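Local coordinates for oxidoreductase, NAD-binding/iron-sulfur cluster-binding protein (Nitratireductor pacificus pht-3B, PDB 6ZXU), which catalyses reductive dehalogenation, using a bound cobalamin together with two iron-sulfur clusters, at residues A[193-198]-A[236-241]; A[315-320]-A[696-701]; A[570-575]-A[678-683]. All coordinates share one frame; numbering follows the deposited sequence.

How the interactions relate
Interactions 2 and 3 adjoin beside the cobalamin, whereas interaction 1 lies far from it. Interaction 1 joins two strands of a sheet away from the annotated sites, its centre 43 Å from that of interaction 2 and 45 Å from that of interaction 3. Interactions 2 and 3, with centres 8 Å apart, touch each other directly. Arg700, in the 696-701 segment, bridges them with two salt bridges, NH2 to Asp571 OD2 and NH1 to Glu573 OE1, both 2.8 Å. Phe317 of interaction 2 and Val572 of interaction 3 both border the cobalamin, and Cys575 of interaction 3 binds an iron-sulfur cluster.

Interaction 1 of 3, residues A[193-198]-A[236-241]; sequences PARGHF and VVTTGY
His197 and Thr238 meet on one face of a two-strand antiparallel pair, their side chains crossing at about a right angle. The histidine can be followed outward. Its CB is 3.9 Å from Val236 O, and CG lies beside the backbone N and anti to the carbonyl carbon (chi1 -46°). Farther out, CD2 comes to 3.5 Å from Val236 O, which lies at the ring edge, in plane. On the other side of the tip, CE1 faces Thr238 OG1. At the tip itself, NE2 is hydrogen-bonded to Thr238 OG1 at 2.9 Å, again in the ring plane, and either atom could be the donor. Thr238 CG2 also approaches NE2, at 3.5 Å. Both polar ends have further partners: ND1 bonds to Gln203 N, and Thr238 OG1 to His140 ND1. The imidazole is thus gripped from two sides, which should fix its rotation.

Backbone bonds knit the strands at Arg195 with Thr238 and at His197 with Val236; Arg195 N to Thr238 O measures 3.0 Å. On the other face Ala194 CB packs near Val237 CG1, at 4.2 Å. Where the pairing ends, Thr239 OG1, anti to its own backbone N, donates to Pro193 O at 2.7 Å and accepts from Tyr241 N at 3.0 Å, the latter bond closing an ST turn. Water 1 ties Pro193 O to Gly240 N as well. A valine in place of Thr239 would probably leave Tyr241 N without its turn-closing acceptor and Pro193 O dependent on the water.

Helix 168-190 packs against Ala194 and Thr239, helix 206-212 against His197 and Val236. The arrangement is that of an outermost strand, 194-198, hydrogen-bonded in antiparallel fashion to strand 232-239 within a four-stranded sheet of strand order 1-2-4-3.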
loop_
_atom_site.group_PDB
_atom_site.type_symbol
_atom_site.label_atom_id
_atom_site.label_comp_id
_atom_site.label_asym_id
_atom_site.label_seq_id
_atom_site.Cartn_x
_atom_site.Cartn_y
_atom_site.Cartn_z
ATOM N N PRO A 193 -7.413 -19.351 -18.847
ATOM C CA PRO A 193 -6.343 -20.053 -18.166
ATOM C C PRO A 193 -5.028 -19.324 -18.222
ATOM O O PRO A 193 -4.672 -18.682 -19.217
ATOM C CB PRO A 193 -6.243 -21.373 -18.942
ATOM C CG PRO A 193 -7.657 -21.585 -19.394
ATOM C CD PRO A 193 -8.122 -20.233 -19.798
ATOM N N ALA A 194 -4.330 -19.358 -17.126
ATOM C CA ALA A 194 -3.060 -18.612 -16.927
ATOM C C ALA A 194 -2.288 -19.166 -15.770
ATOM O O ALA A 194 -2.867 -19.657 -14.773
ATOM C CB ALA A 194 -3.382 -17.144 -16.688
ATOM N N ARG A 195 -1.014 -19.183 -15.915
ATOM C CA ARG A 195 -0.145 -19.797 -14.950
ATOM C C ARG A 195 1.045 -18.862 -14.702
ATOM O O ARG A 195 1.618 -18.289 -15.652
ATOM C CB ARG A 195 0.348 -21.121 -15.500
ATOM C CG ARG A 195 1.516 -21.791 -14.805
ATOM C CD ARG A 195 1.187 -22.238 -13.438
ATOM N NE ARG A 195 1.924 -23.425 -12.986
ATOM C CZ ARG A 195 3.149 -23.495 -12.496
ATOM N NH1 ARG A 195 3.968 -22.459 -12.365
ATOM N NH2 ARG A 195 3.597 -24.706 -12.099
ATOM N N GLY A 196 1.419 -18.668 -13.423
ATOM C CA GLY A 196 2.536 -17.849 -13.047
ATOM C C GLY A 196 3.770 -18.684 -12.883
ATOM O O GLY A 196 3.697 -19.882 -12.585
ATOM N N HIS A 197 4.895 -18.059 -13.108
ATOM C CA HIS A 197 6.177 -18.714 -13.043
ATOM C C HIS A 197 7.192 -17.818 -12.430
ATOM O O HIS A 197 7.200 -16.590 -12.697
ATOM C CB HIS A 197 6.673 -19.125 -14.489
ATOM C CG HIS A 197 5.654 -19.792 -15.343
ATOM N ND1 HIS A 197 5.632 -21.150 -15.596
ATOM C CD2 HIS A 197 4.596 -19.284 -16.009
ATOM C CE1 HIS A 197 4.628 -21.439 -16.391
ATOM N NE2 HIS A 197 3.989 -20.325 -16.671
ATOM N N PHE A 198 8.120 -18.375 -11.667
ATOM C CA PHE A 198 9.268 -17.626 -11.219
ATOM C C PHE A 198 10.322 -18.656 -10.901
ATOM O O PHE A 198 10.105 -19.849 -11.111
ATOM C CB PHE A 198 8.940 -16.732 -10.013
ATOM C CG PHE A 198 8.867 -17.467 -8.697
ATOM C CD1 PHE A 198 7.845 -18.332 -8.483
ATOM C CD2 PHE A 198 9.829 -17.291 -7.718
ATOM C CE1 PHE A 198 7.796 -19.037 -7.303
ATOM C CE2 PHE A 198 9.757 -17.946 -6.519
ATOM C CZ PHE A 198 8.769 -18.880 -6.345
ATOM N N VAL A 236 6.910 -14.507 -14.785
ATOM C CA VAL A 236 6.198 -14.698 -16.069
ATOM C C VAL A 236 4.789 -15.170 -15.778
ATOM O O VAL A 236 4.530 -15.939 -14.848
ATOM C CB VAL A 236 6.910 -15.720 -16.965
ATOM C CG1 VAL A 236 6.068 -16.002 -18.185
ATOM C CG2 VAL A 236 8.306 -15.233 -17.337
ATOM N N VAL A 237 3.854 -14.646 -16.528
ATOM C CA VAL A 237 2.533 -15.232 -16.597
ATOM C C VAL A 237 2.319 -15.722 -18.052
ATOM O O VAL A 237 2.348 -14.927 -19.003
ATOM C CB VAL A 237 1.448 -14.220 -16.233
ATOM C CG1 VAL A 237 0.079 -14.830 -16.385
ATOM C CG2 VAL A 237 1.653 -13.707 -14.786
ATOM N N THR A 238 2.081 -17.034 -18.231
ATOM C CA THR A 238 1.779 -17.586 -19.526
ATOM C C THR A 238 0.276 -17.749 -19.599
ATOM O O THR A 238 -0.395 -18.071 -18.599
ATOM C CB THR A 238 2.452 -18.943 -19.786
ATOM O OG1 THR A 238 2.045 -19.877 -18.762
ATOM C CG2 THR A 238 3.945 -18.793 -19.794
ATOM N N THR A 239 -0.282 -17.542 -20.766
ATOM C CA THR A 239 -1.722 -17.620 -20.935
ATOM C C THR A 239 -2.093 -17.771 -22.422
ATOM O O THR A 239 -1.267 -17.537 -23.312
ATOM C CB THR A 239 -2.395 -16.349 -20.335
ATOM O OG1 THR A 239 -3.818 -16.422 -20.450
ATOM C CG2 THR A 239 -1.951 -15.088 -21.049
ATOM N N GLY A 240 -3.330 -18.175 -22.662
ATOM C CA GLY A 240 -3.939 -18.173 -23.981
ATOM C C GLY A 240 -4.761 -16.919 -24.219
ATOM O O GLY A 240 -5.258 -16.712 -25.326
ATOM N N TYR A 241 -4.889 -16.053 -23.203
ATOM C CA TYR A 241 -5.414 -14.649 -23.354
ATOM C C TYR A 241 -4.436 -13.933 -24.331
ATOM O O TYR A 241 -3.282 -13.629 -23.991
ATOM C CB TYR A 241 -5.390 -13.959 -21.963
ATOM C CG TYR A 241 -5.933 -12.539 -21.789
ATOM C CD1 TYR A 241 -7.212 -12.249 -22.065
ATOM C CD2 TYR A 241 -5.152 -11.581 -21.190
ATOM C CE1 TYR A 241 -7.752 -11.013 -21.791
ATOM C CE2 TYR A 241 -5.630 -10.298 -20.915
ATOM C CZ TYR A 241 -6.930 -10.006 -21.176
ATOM O OH TYR A 241 -7.437 -8.728 -20.894
HETATM O O HOH W 1 -5.630 -19.164 -21.537
#

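Interaction 2 of 3, residues A[315-320]-A[696-701]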
loop_
_atom_site.group_PDB
_atom_site.type_symbol
_atom_site.label_atom_id
_atom_site.label_comp_id
_atom_site.label_asym_id
_atom_site.label_seq_id
_atom_site.Cartn_x
_atom_site.Cartn_y
_atom_site.Cartn_z
ATOM N N GLY A 315 -16.379 -3.884 17.976
ATOM C CA GLY A 315 -16.817 -2.531 17.690
ATOM C C GLY A 315 -16.280 -1.868 16.433
ATOM O O GLY A 315 -16.774 -0.793 16.073
ATOM N N ASP A 316 -15.259 -2.451 15.808
ATOM C CA ASP A 316 -14.808 -2.103 14.451
ATOM C C ASP A 316 -16.106 -2.111 13.601
ATOM O O ASP A 316 -16.821 -3.088 13.620
ATOM C CB ASP A 316 -13.775 -3.165 14.067
ATOM C CG ASP A 316 -13.537 -3.364 12.517
ATOM O OD1 ASP A 316 -14.441 -3.122 11.709
ATOM O OD2 ASP A 316 -12.395 -3.873 12.154
ATOM N N PHE A 317 -16.402 -1.059 12.855
ATOM C CA PHE A 317 -17.644 -1.003 12.139
ATOM C C PHE A 317 -17.775 -1.966 10.951
ATOM O O PHE A 317 -18.909 -2.251 10.601
ATOM C CB PHE A 317 -18.066 0.396 11.710
ATOM C CG PHE A 317 -18.952 1.080 12.708
ATOM C CD1 PHE A 317 -18.485 1.383 13.932
ATOM C CD2 PHE A 317 -20.237 1.513 12.356
ATOM C CE1 PHE A 317 -19.291 2.022 14.882
ATOM C CE2 PHE A 317 -21.054 2.125 13.271
ATOM C CZ PHE A 317 -20.567 2.405 14.563
ATOM N N PHE A 318 -16.708 -2.515 10.401
ATOM C CA PHE A 318 -16.891 -3.679 9.497
ATOM C C PHE A 318 -17.417 -4.893 10.257
ATOM O O PHE A 318 -18.227 -5.627 9.719
ATOM C CB PHE A 318 -15.602 -4.048 8.797
ATOM C CG PHE A 318 -15.166 -3.031 7.771
ATOM C CD1 PHE A 318 -16.093 -2.522 6.881
ATOM C CD2 PHE A 318 -13.860 -2.541 7.754
ATOM C CE1 PHE A 318 -15.715 -1.583 5.944
ATOM C CE2 PHE A 318 -13.484 -1.566 6.823
ATOM C CZ PHE A 318 -14.403 -1.136 5.920
ATOM N N LYS A 319 -16.913 -5.164 11.470
ATOM C CA LYS A 319 -17.430 -6.247 12.301
ATOM C C LYS A 319 -18.879 -5.998 12.703
ATOM O O LYS A 319 -19.708 -6.918 12.708
ATOM C CB LYS A 319 -16.565 -6.464 13.549
ATOM C CG LYS A 319 -15.125 -6.775 13.274
ATOM C CD LYS A 319 -15.068 -7.678 12.128
ATOM C CE LYS A 319 -13.878 -8.596 12.172
ATOM N NZ LYS A 319 -12.655 -7.912 12.013
ATOM N N ARG A 320 -19.258 -4.752 12.934
ATOM C CA ARG A 320 -20.629 -4.418 13.204
ATOM C C ARG A 320 -21.531 -4.703 12.040
ATOM O O ARG A 320 -22.621 -5.262 12.182
ATOM C CB ARG A 320 -20.781 -2.985 13.660
ATOM C CG ARG A 320 -20.017 -2.663 14.938
ATOM C CD ARG A 320 -20.542 -1.421 15.662
ATOM N NE ARG A 320 -21.853 -1.606 16.289
ATOM C CZ ARG A 320 -22.414 -0.784 17.167
ATOM N NH1 ARG A 320 -21.781 0.311 17.584
ATOM N NH2 ARG A 320 -23.627 -1.013 17.565
ATOM N N LEU A 696 -26.149 -5.848 17.870
ATOM C CA LEU A 696 -26.374 -4.609 18.573
ATOM C C LEU A 696 -26.675 -3.522 17.537
ATOM O O LEU A 696 -25.763 -2.852 17.050
ATOM C CB LEU A 696 -25.151 -4.237 19.459
ATOM C CG LEU A 696 -25.361 -2.931 20.287
ATOM C CD1 LEU A 696 -26.472 -3.052 21.319
ATOM C CD2 LEU A 696 -24.082 -2.457 20.956
ATOM N N PRO A 697 -27.956 -3.274 17.286
ATOM C CA PRO A 697 -28.321 -2.248 16.287
ATOM C C PRO A 697 -27.668 -0.916 16.605
ATOM O O PRO A 697 -27.646 -0.500 17.777
ATOM C CB PRO A 697 -29.819 -2.175 16.378
ATOM C CG PRO A 697 -30.213 -3.574 16.864
ATOM C CD PRO A 697 -29.163 -3.957 17.861
ATOM N N VAL A 698 -27.092 -0.276 15.582
ATOM C CA VAL A 698 -26.346 0.943 15.853
ATOM C C VAL A 698 -27.322 2.016 16.401
ATOM O O VAL A 698 -28.383 2.260 15.834
ATOM C CB VAL A 698 -25.612 1.423 14.598
ATOM C CG1 VAL A 698 -25.016 2.792 14.833
ATOM C CG2 VAL A 698 -24.436 0.531 14.327
ATOM N N ASP A 699 -26.960 2.685 17.502
ATOM C CA ASP A 699 -27.849 3.670 18.108
ATOM C C ASP A 699 -27.585 5.051 17.528
ATOM O O ASP A 699 -26.900 5.862 18.133
ATOM C CB ASP A 699 -27.666 3.636 19.625
ATOM C CG ASP A 699 -28.565 4.654 20.357
ATOM O OD1 ASP A 699 -29.412 5.306 19.692
ATOM O OD2 ASP A 699 -28.390 4.874 21.609
ATOM N N ARG A 700 -28.204 5.354 16.418
ATOM C CA ARG A 700 -27.859 6.595 15.729
ATOM C C ARG A 700 -28.367 7.783 16.472
ATOM O O ARG A 700 -27.642 8.779 16.618
ATOM C CB ARG A 700 -28.375 6.572 14.292
ATOM C CG ARG A 700 -27.906 7.786 13.537
ATOM C CD ARG A 700 -27.788 7.539 12.058
ATOM N NE ARG A 700 -27.254 8.753 11.440
ATOM C CZ ARG A 700 -25.982 9.002 11.223
ATOM N NH1 ARG A 700 -25.053 8.103 11.505
ATOM N NH2 ARG A 700 -25.665 10.160 10.707
ATOM N N SER A 701 -29.584 7.764 16.962
ATOM C CA SER A 701 -30.024 8.971 17.683
ATOM C C SER A 701 -29.127 9.225 18.901
ATOM O O SER A 701 -28.783 10.383 19.218
ATOM C CB SER A 701 -31.490 8.876 18.065
ATOM O OG SER A 701 -31.553 7.699 18.751
HETATM O O HOH W 2 -24.741 1.458 19.205
#
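Phe317 and Arg320, in the first turn of a helix beside the cobalamin pocket, meet Leu696 and Val698 of a loop far along the chain. Phe317 belongs to the cobalamin site, its backbone N being hydrogen-bonded to the cofactor, and Asp316 caps the helix start. Arg320 carries most of the contact. Its CD lies over one face of the Phe317 ring, 3.7 Å above the plane and offset toward the rim, and the bend at chi3 (71°) beyond it turns NE. At the end, NH2 donates to Leu696 O at 2.9 Å; the oxygen lies in the guanidinium plane, although the donor is tilted 29° from the carbonyl plane. The same nitrogen reaches water 2, which it shares with Asp699 N. Val698 CG2 covers one face of the guanidinium, 3.7 Å from Arg320 CZ, and also meets Phe317 CE2 tip to tip at 3.9 Å. One methyl thus touches both the charged group and the aromatic ring. The arginine's other nitrogens are held too: NE forms a salt bridge with Asp325, and NH1 bonds to Leu684 O, so the planar group has little room to turn. Around the contact, Phe317 packs on Val572 and Thr576 of helix 572-581 and Val698 on Glu573, so the loop leading into helix 700-709 packs against both helix 317-323 and helix 572-581.

Interaction 3 of 3, residues A[570-575]-A[678-683]; sequences ADVEKC and AMYPPR. With SF4 (iron/sulfur cluster), chain E.
Asp571 and Ala678 bring their CA atoms to 5.6 Å where the start of helix 572-581 passes an irregular segment lying between helices 671-674 and 700-709. The Asp571 carboxylate serves both sides of this meeting. As the N-cap, it accepts Lys574 N on OD1 at 3.1 Å, while OD2 accepts Ala678 N at 3.0 Å in a nearly straight bond (171°). Ala678 N approaches from above the carboxylate plane, 55° out of it. Arg700 forms a salt bridge with OD2 as well, so this buried oxygen has both a charged and a neutral donor, which is likely to favour the ionised carboxylate. Water 3 links the same backbones: it donates to Ala570 O and to Ala678 O and accepts from Val572 N.

Two residues past the N-cap, the Glu573 chain runs extended from a CG anti to the backbone N. Its OE1 accepts from Tyr680 OH; the modelled separation of 2.4 Å is very short, and its exact value is doubtful. The carboxylate and the phenol ring are turned 61° against each other. Arg700 also pairs with OE1, and Lys577 with OE2, so two cations flank the glutamate. Beside it, Val572 CG2 touches Tyr680 CD2 at 4.1 Å, the two side chains lying alongside one another and pointing opposite ways, and the tyrosine ring also meets Phe317.

On the same helix turn, Cys575 SG binds iron FE1 of the cluster at 2.3 Å; Cys549 is another ligand of this cluster. The arrangement is that of a capped helix start in a dicluster ferredoxin-type region, one that carries a cluster ligand while Ala570, Val572 and Cys575 line the cobalamin pocket.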
loop_
_atom_site.group_PDB
_atom_site.type_symbol
_atom_site.label_atom_id
_atom_site.label_comp_id
_atom_site.label_asym_id
_atom_site.label_seq_id
_atom_site.Cartn_x
_atom_site.Cartn_y
_atom_site.Cartn_z
ATOM N N ALA A 570 -15.170 11.779 12.058
ATOM C CA ALA A 570 -16.023 11.512 10.945
ATOM C C ALA A 570 -17.172 10.626 11.403
ATOM O O ALA A 570 -17.108 9.984 12.451
ATOM C CB ALA A 570 -15.293 10.820 9.848
ATOM N N ASP A 571 -18.212 10.558 10.596
ATOM C CA ASP A 571 -19.378 9.663 10.881
ATOM C C ASP A 571 -19.101 8.281 10.304
ATOM O O ASP A 571 -19.249 8.047 9.116
ATOM C CB ASP A 571 -20.655 10.239 10.301
ATOM C CG ASP A 571 -21.903 9.537 10.815
ATOM O OD1 ASP A 571 -21.949 8.287 10.875
ATOM O OD2 ASP A 571 -22.870 10.271 11.226
ATOM N N VAL A 572 -18.677 7.373 11.162
ATOM C CA VAL A 572 -18.219 6.098 10.731
ATOM C C VAL A 572 -19.358 5.204 10.264
ATOM O O VAL A 572 -19.157 4.287 9.463
ATOM C CB VAL A 572 -17.320 5.404 11.775
ATOM C CG1 VAL A 572 -16.109 6.261 12.083
ATOM C CG2 VAL A 572 -18.072 5.086 13.053
ATOM N N GLU A 573 -20.557 5.449 10.773
ATOM C CA GLU A 573 -21.725 4.710 10.279
ATOM C C GLU A 573 -22.045 5.077 8.827
ATOM O O GLU A 573 -22.270 4.174 8.007
ATOM C CB GLU A 573 -22.899 5.010 11.138
ATOM C CG GLU A 573 -24.177 4.341 10.647
ATOM C CD GLU A 573 -25.344 4.695 11.576
ATOM O OE1 GLU A 573 -25.189 5.473 12.586
ATOM O OE2 GLU A 573 -26.443 4.180 11.309
ATOM N N LYS A 574 -22.040 6.354 8.498
ATOM C CA LYS A 574 -22.294 6.791 7.117
ATOM C C LYS A 574 -21.199 6.326 6.161
ATOM O O LYS A 574 -21.502 5.710 5.099
ATOM C CB LYS A 574 -22.437 8.274 7.019
ATOM C CG LYS A 574 -23.672 8.811 7.680
ATOM C CD LYS A 574 -24.113 10.148 7.104
ATOM C CE LYS A 574 -23.155 11.216 7.510
ATOM N NZ LYS A 574 -23.638 12.603 7.224
ATOM N N CYS A 575 -19.926 6.466 6.565
ATOM C CA CYS A 575 -18.848 5.991 5.714
ATOM C C CYS A 575 -18.903 4.452 5.568
ATOM O O CYS A 575 -18.873 3.916 4.420
ATOM C CB CYS A 575 -17.489 6.470 6.205
ATOM S SG CYS A 575 -16.151 5.766 5.276
ATOM N N ALA A 678 -22.938 11.573 13.901
ATOM C CA ALA A 678 -23.041 10.654 15.023
ATOM C C ALA A 678 -21.639 10.113 15.350
ATOM O O ALA A 678 -20.805 9.932 14.433
ATOM C CB ALA A 678 -23.962 9.516 14.695
ATOM N N MET A 679 -21.322 9.984 16.617
ATOM C CA MET A 679 -20.055 9.389 17.044
ATOM C C MET A 679 -20.334 8.182 17.935
ATOM O O MET A 679 -21.348 8.139 18.598
ATOM C CB MET A 679 -19.155 10.376 17.764
ATOM C CG MET A 679 -19.753 10.992 18.971
ATOM S SD MET A 679 -18.626 11.805 20.083
ATOM C CE MET A 679 -17.508 12.775 19.080
ATOM N N TYR A 680 -19.415 7.251 17.971
ATOM C CA TYR A 680 -19.644 6.016 18.685
ATOM C C TYR A 680 -18.427 5.719 19.552
ATOM O O TYR A 680 -17.636 4.821 19.243
ATOM C CB TYR A 680 -19.946 4.889 17.734
ATOM C CG TYR A 680 -21.195 5.127 16.954
ATOM C CD1 TYR A 680 -22.426 4.948 17.513
ATOM C CD2 TYR A 680 -21.140 5.677 15.684
ATOM C CE1 TYR A 680 -23.597 5.230 16.828
ATOM C CE2 TYR A 680 -22.305 6.025 14.994
ATOM C CZ TYR A 680 -23.547 5.785 15.598
ATOM O OH TYR A 680 -24.736 6.072 14.877
ATOM N N PRO A 681 -18.308 6.456 20.680
ATOM C CA PRO A 681 -17.251 6.133 21.621
ATOM C C PRO A 681 -17.616 4.844 22.336
ATOM O O PRO A 681 -18.702 4.349 22.145
ATOM C CB PRO A 681 -17.247 7.335 22.559
ATOM C CG PRO A 681 -18.642 7.841 22.493
ATOM C CD PRO A 681 -19.119 7.588 21.124
ATOM N N PRO A 682 -16.706 4.307 23.193
ATOM C CA PRO A 682 -16.998 3.040 23.870
ATOM C C PRO A 682 -18.393 2.851 24.461
ATOM O O PRO A 682 -18.952 1.750 24.371
ATOM C CB PRO A 682 -15.909 2.969 24.930
ATOM C CG PRO A 682 -14.748 3.584 24.205
ATOM C CD PRO A 682 -15.322 4.736 23.457
ATOM N N ARG A 683 -18.982 3.869 25.025
ATOM C CA ARG A 683 -20.293 3.617 25.552
ATOM C C ARG A 683 -21.350 3.228 24.548
ATOM O O ARG A 683 -22.359 2.705 24.942
ATOM C CB ARG A 683 -20.785 4.781 26.372
ATOM C CG ARG A 683 -21.054 6.036 25.692
ATOM C CD ARG A 683 -21.521 7.101 26.722
ATOM N NE ARG A 683 -22.877 6.807 27.143
ATOM C CZ ARG A 683 -23.974 7.244 26.553
ATOM N NH1 ARG A 683 -23.885 8.100 25.564
ATOM N NH2 ARG A 683 -25.179 6.800 26.935
HETATM FE FE1 SF4 E . -15.653 7.204 3.596
HETATM FE FE2 SF4 E . -15.414 7.656 0.872
HETATM FE FE3 SF4 E . -13.706 8.966 2.651
HETATM FE FE4 SF4 E . -16.367 9.631 2.487
HETATM S S1 SF4 E . -14.836 9.813 0.912
HETATM S S2 SF4 E . -15.135 9.280 4.345
HETATM S S3 SF4 E . -17.282 7.596 2.065
HETATM S S4 SF4 E . -13.898 6.772 2.335
HETATM O O HOH W 3 -18.674 8.326 13.875
#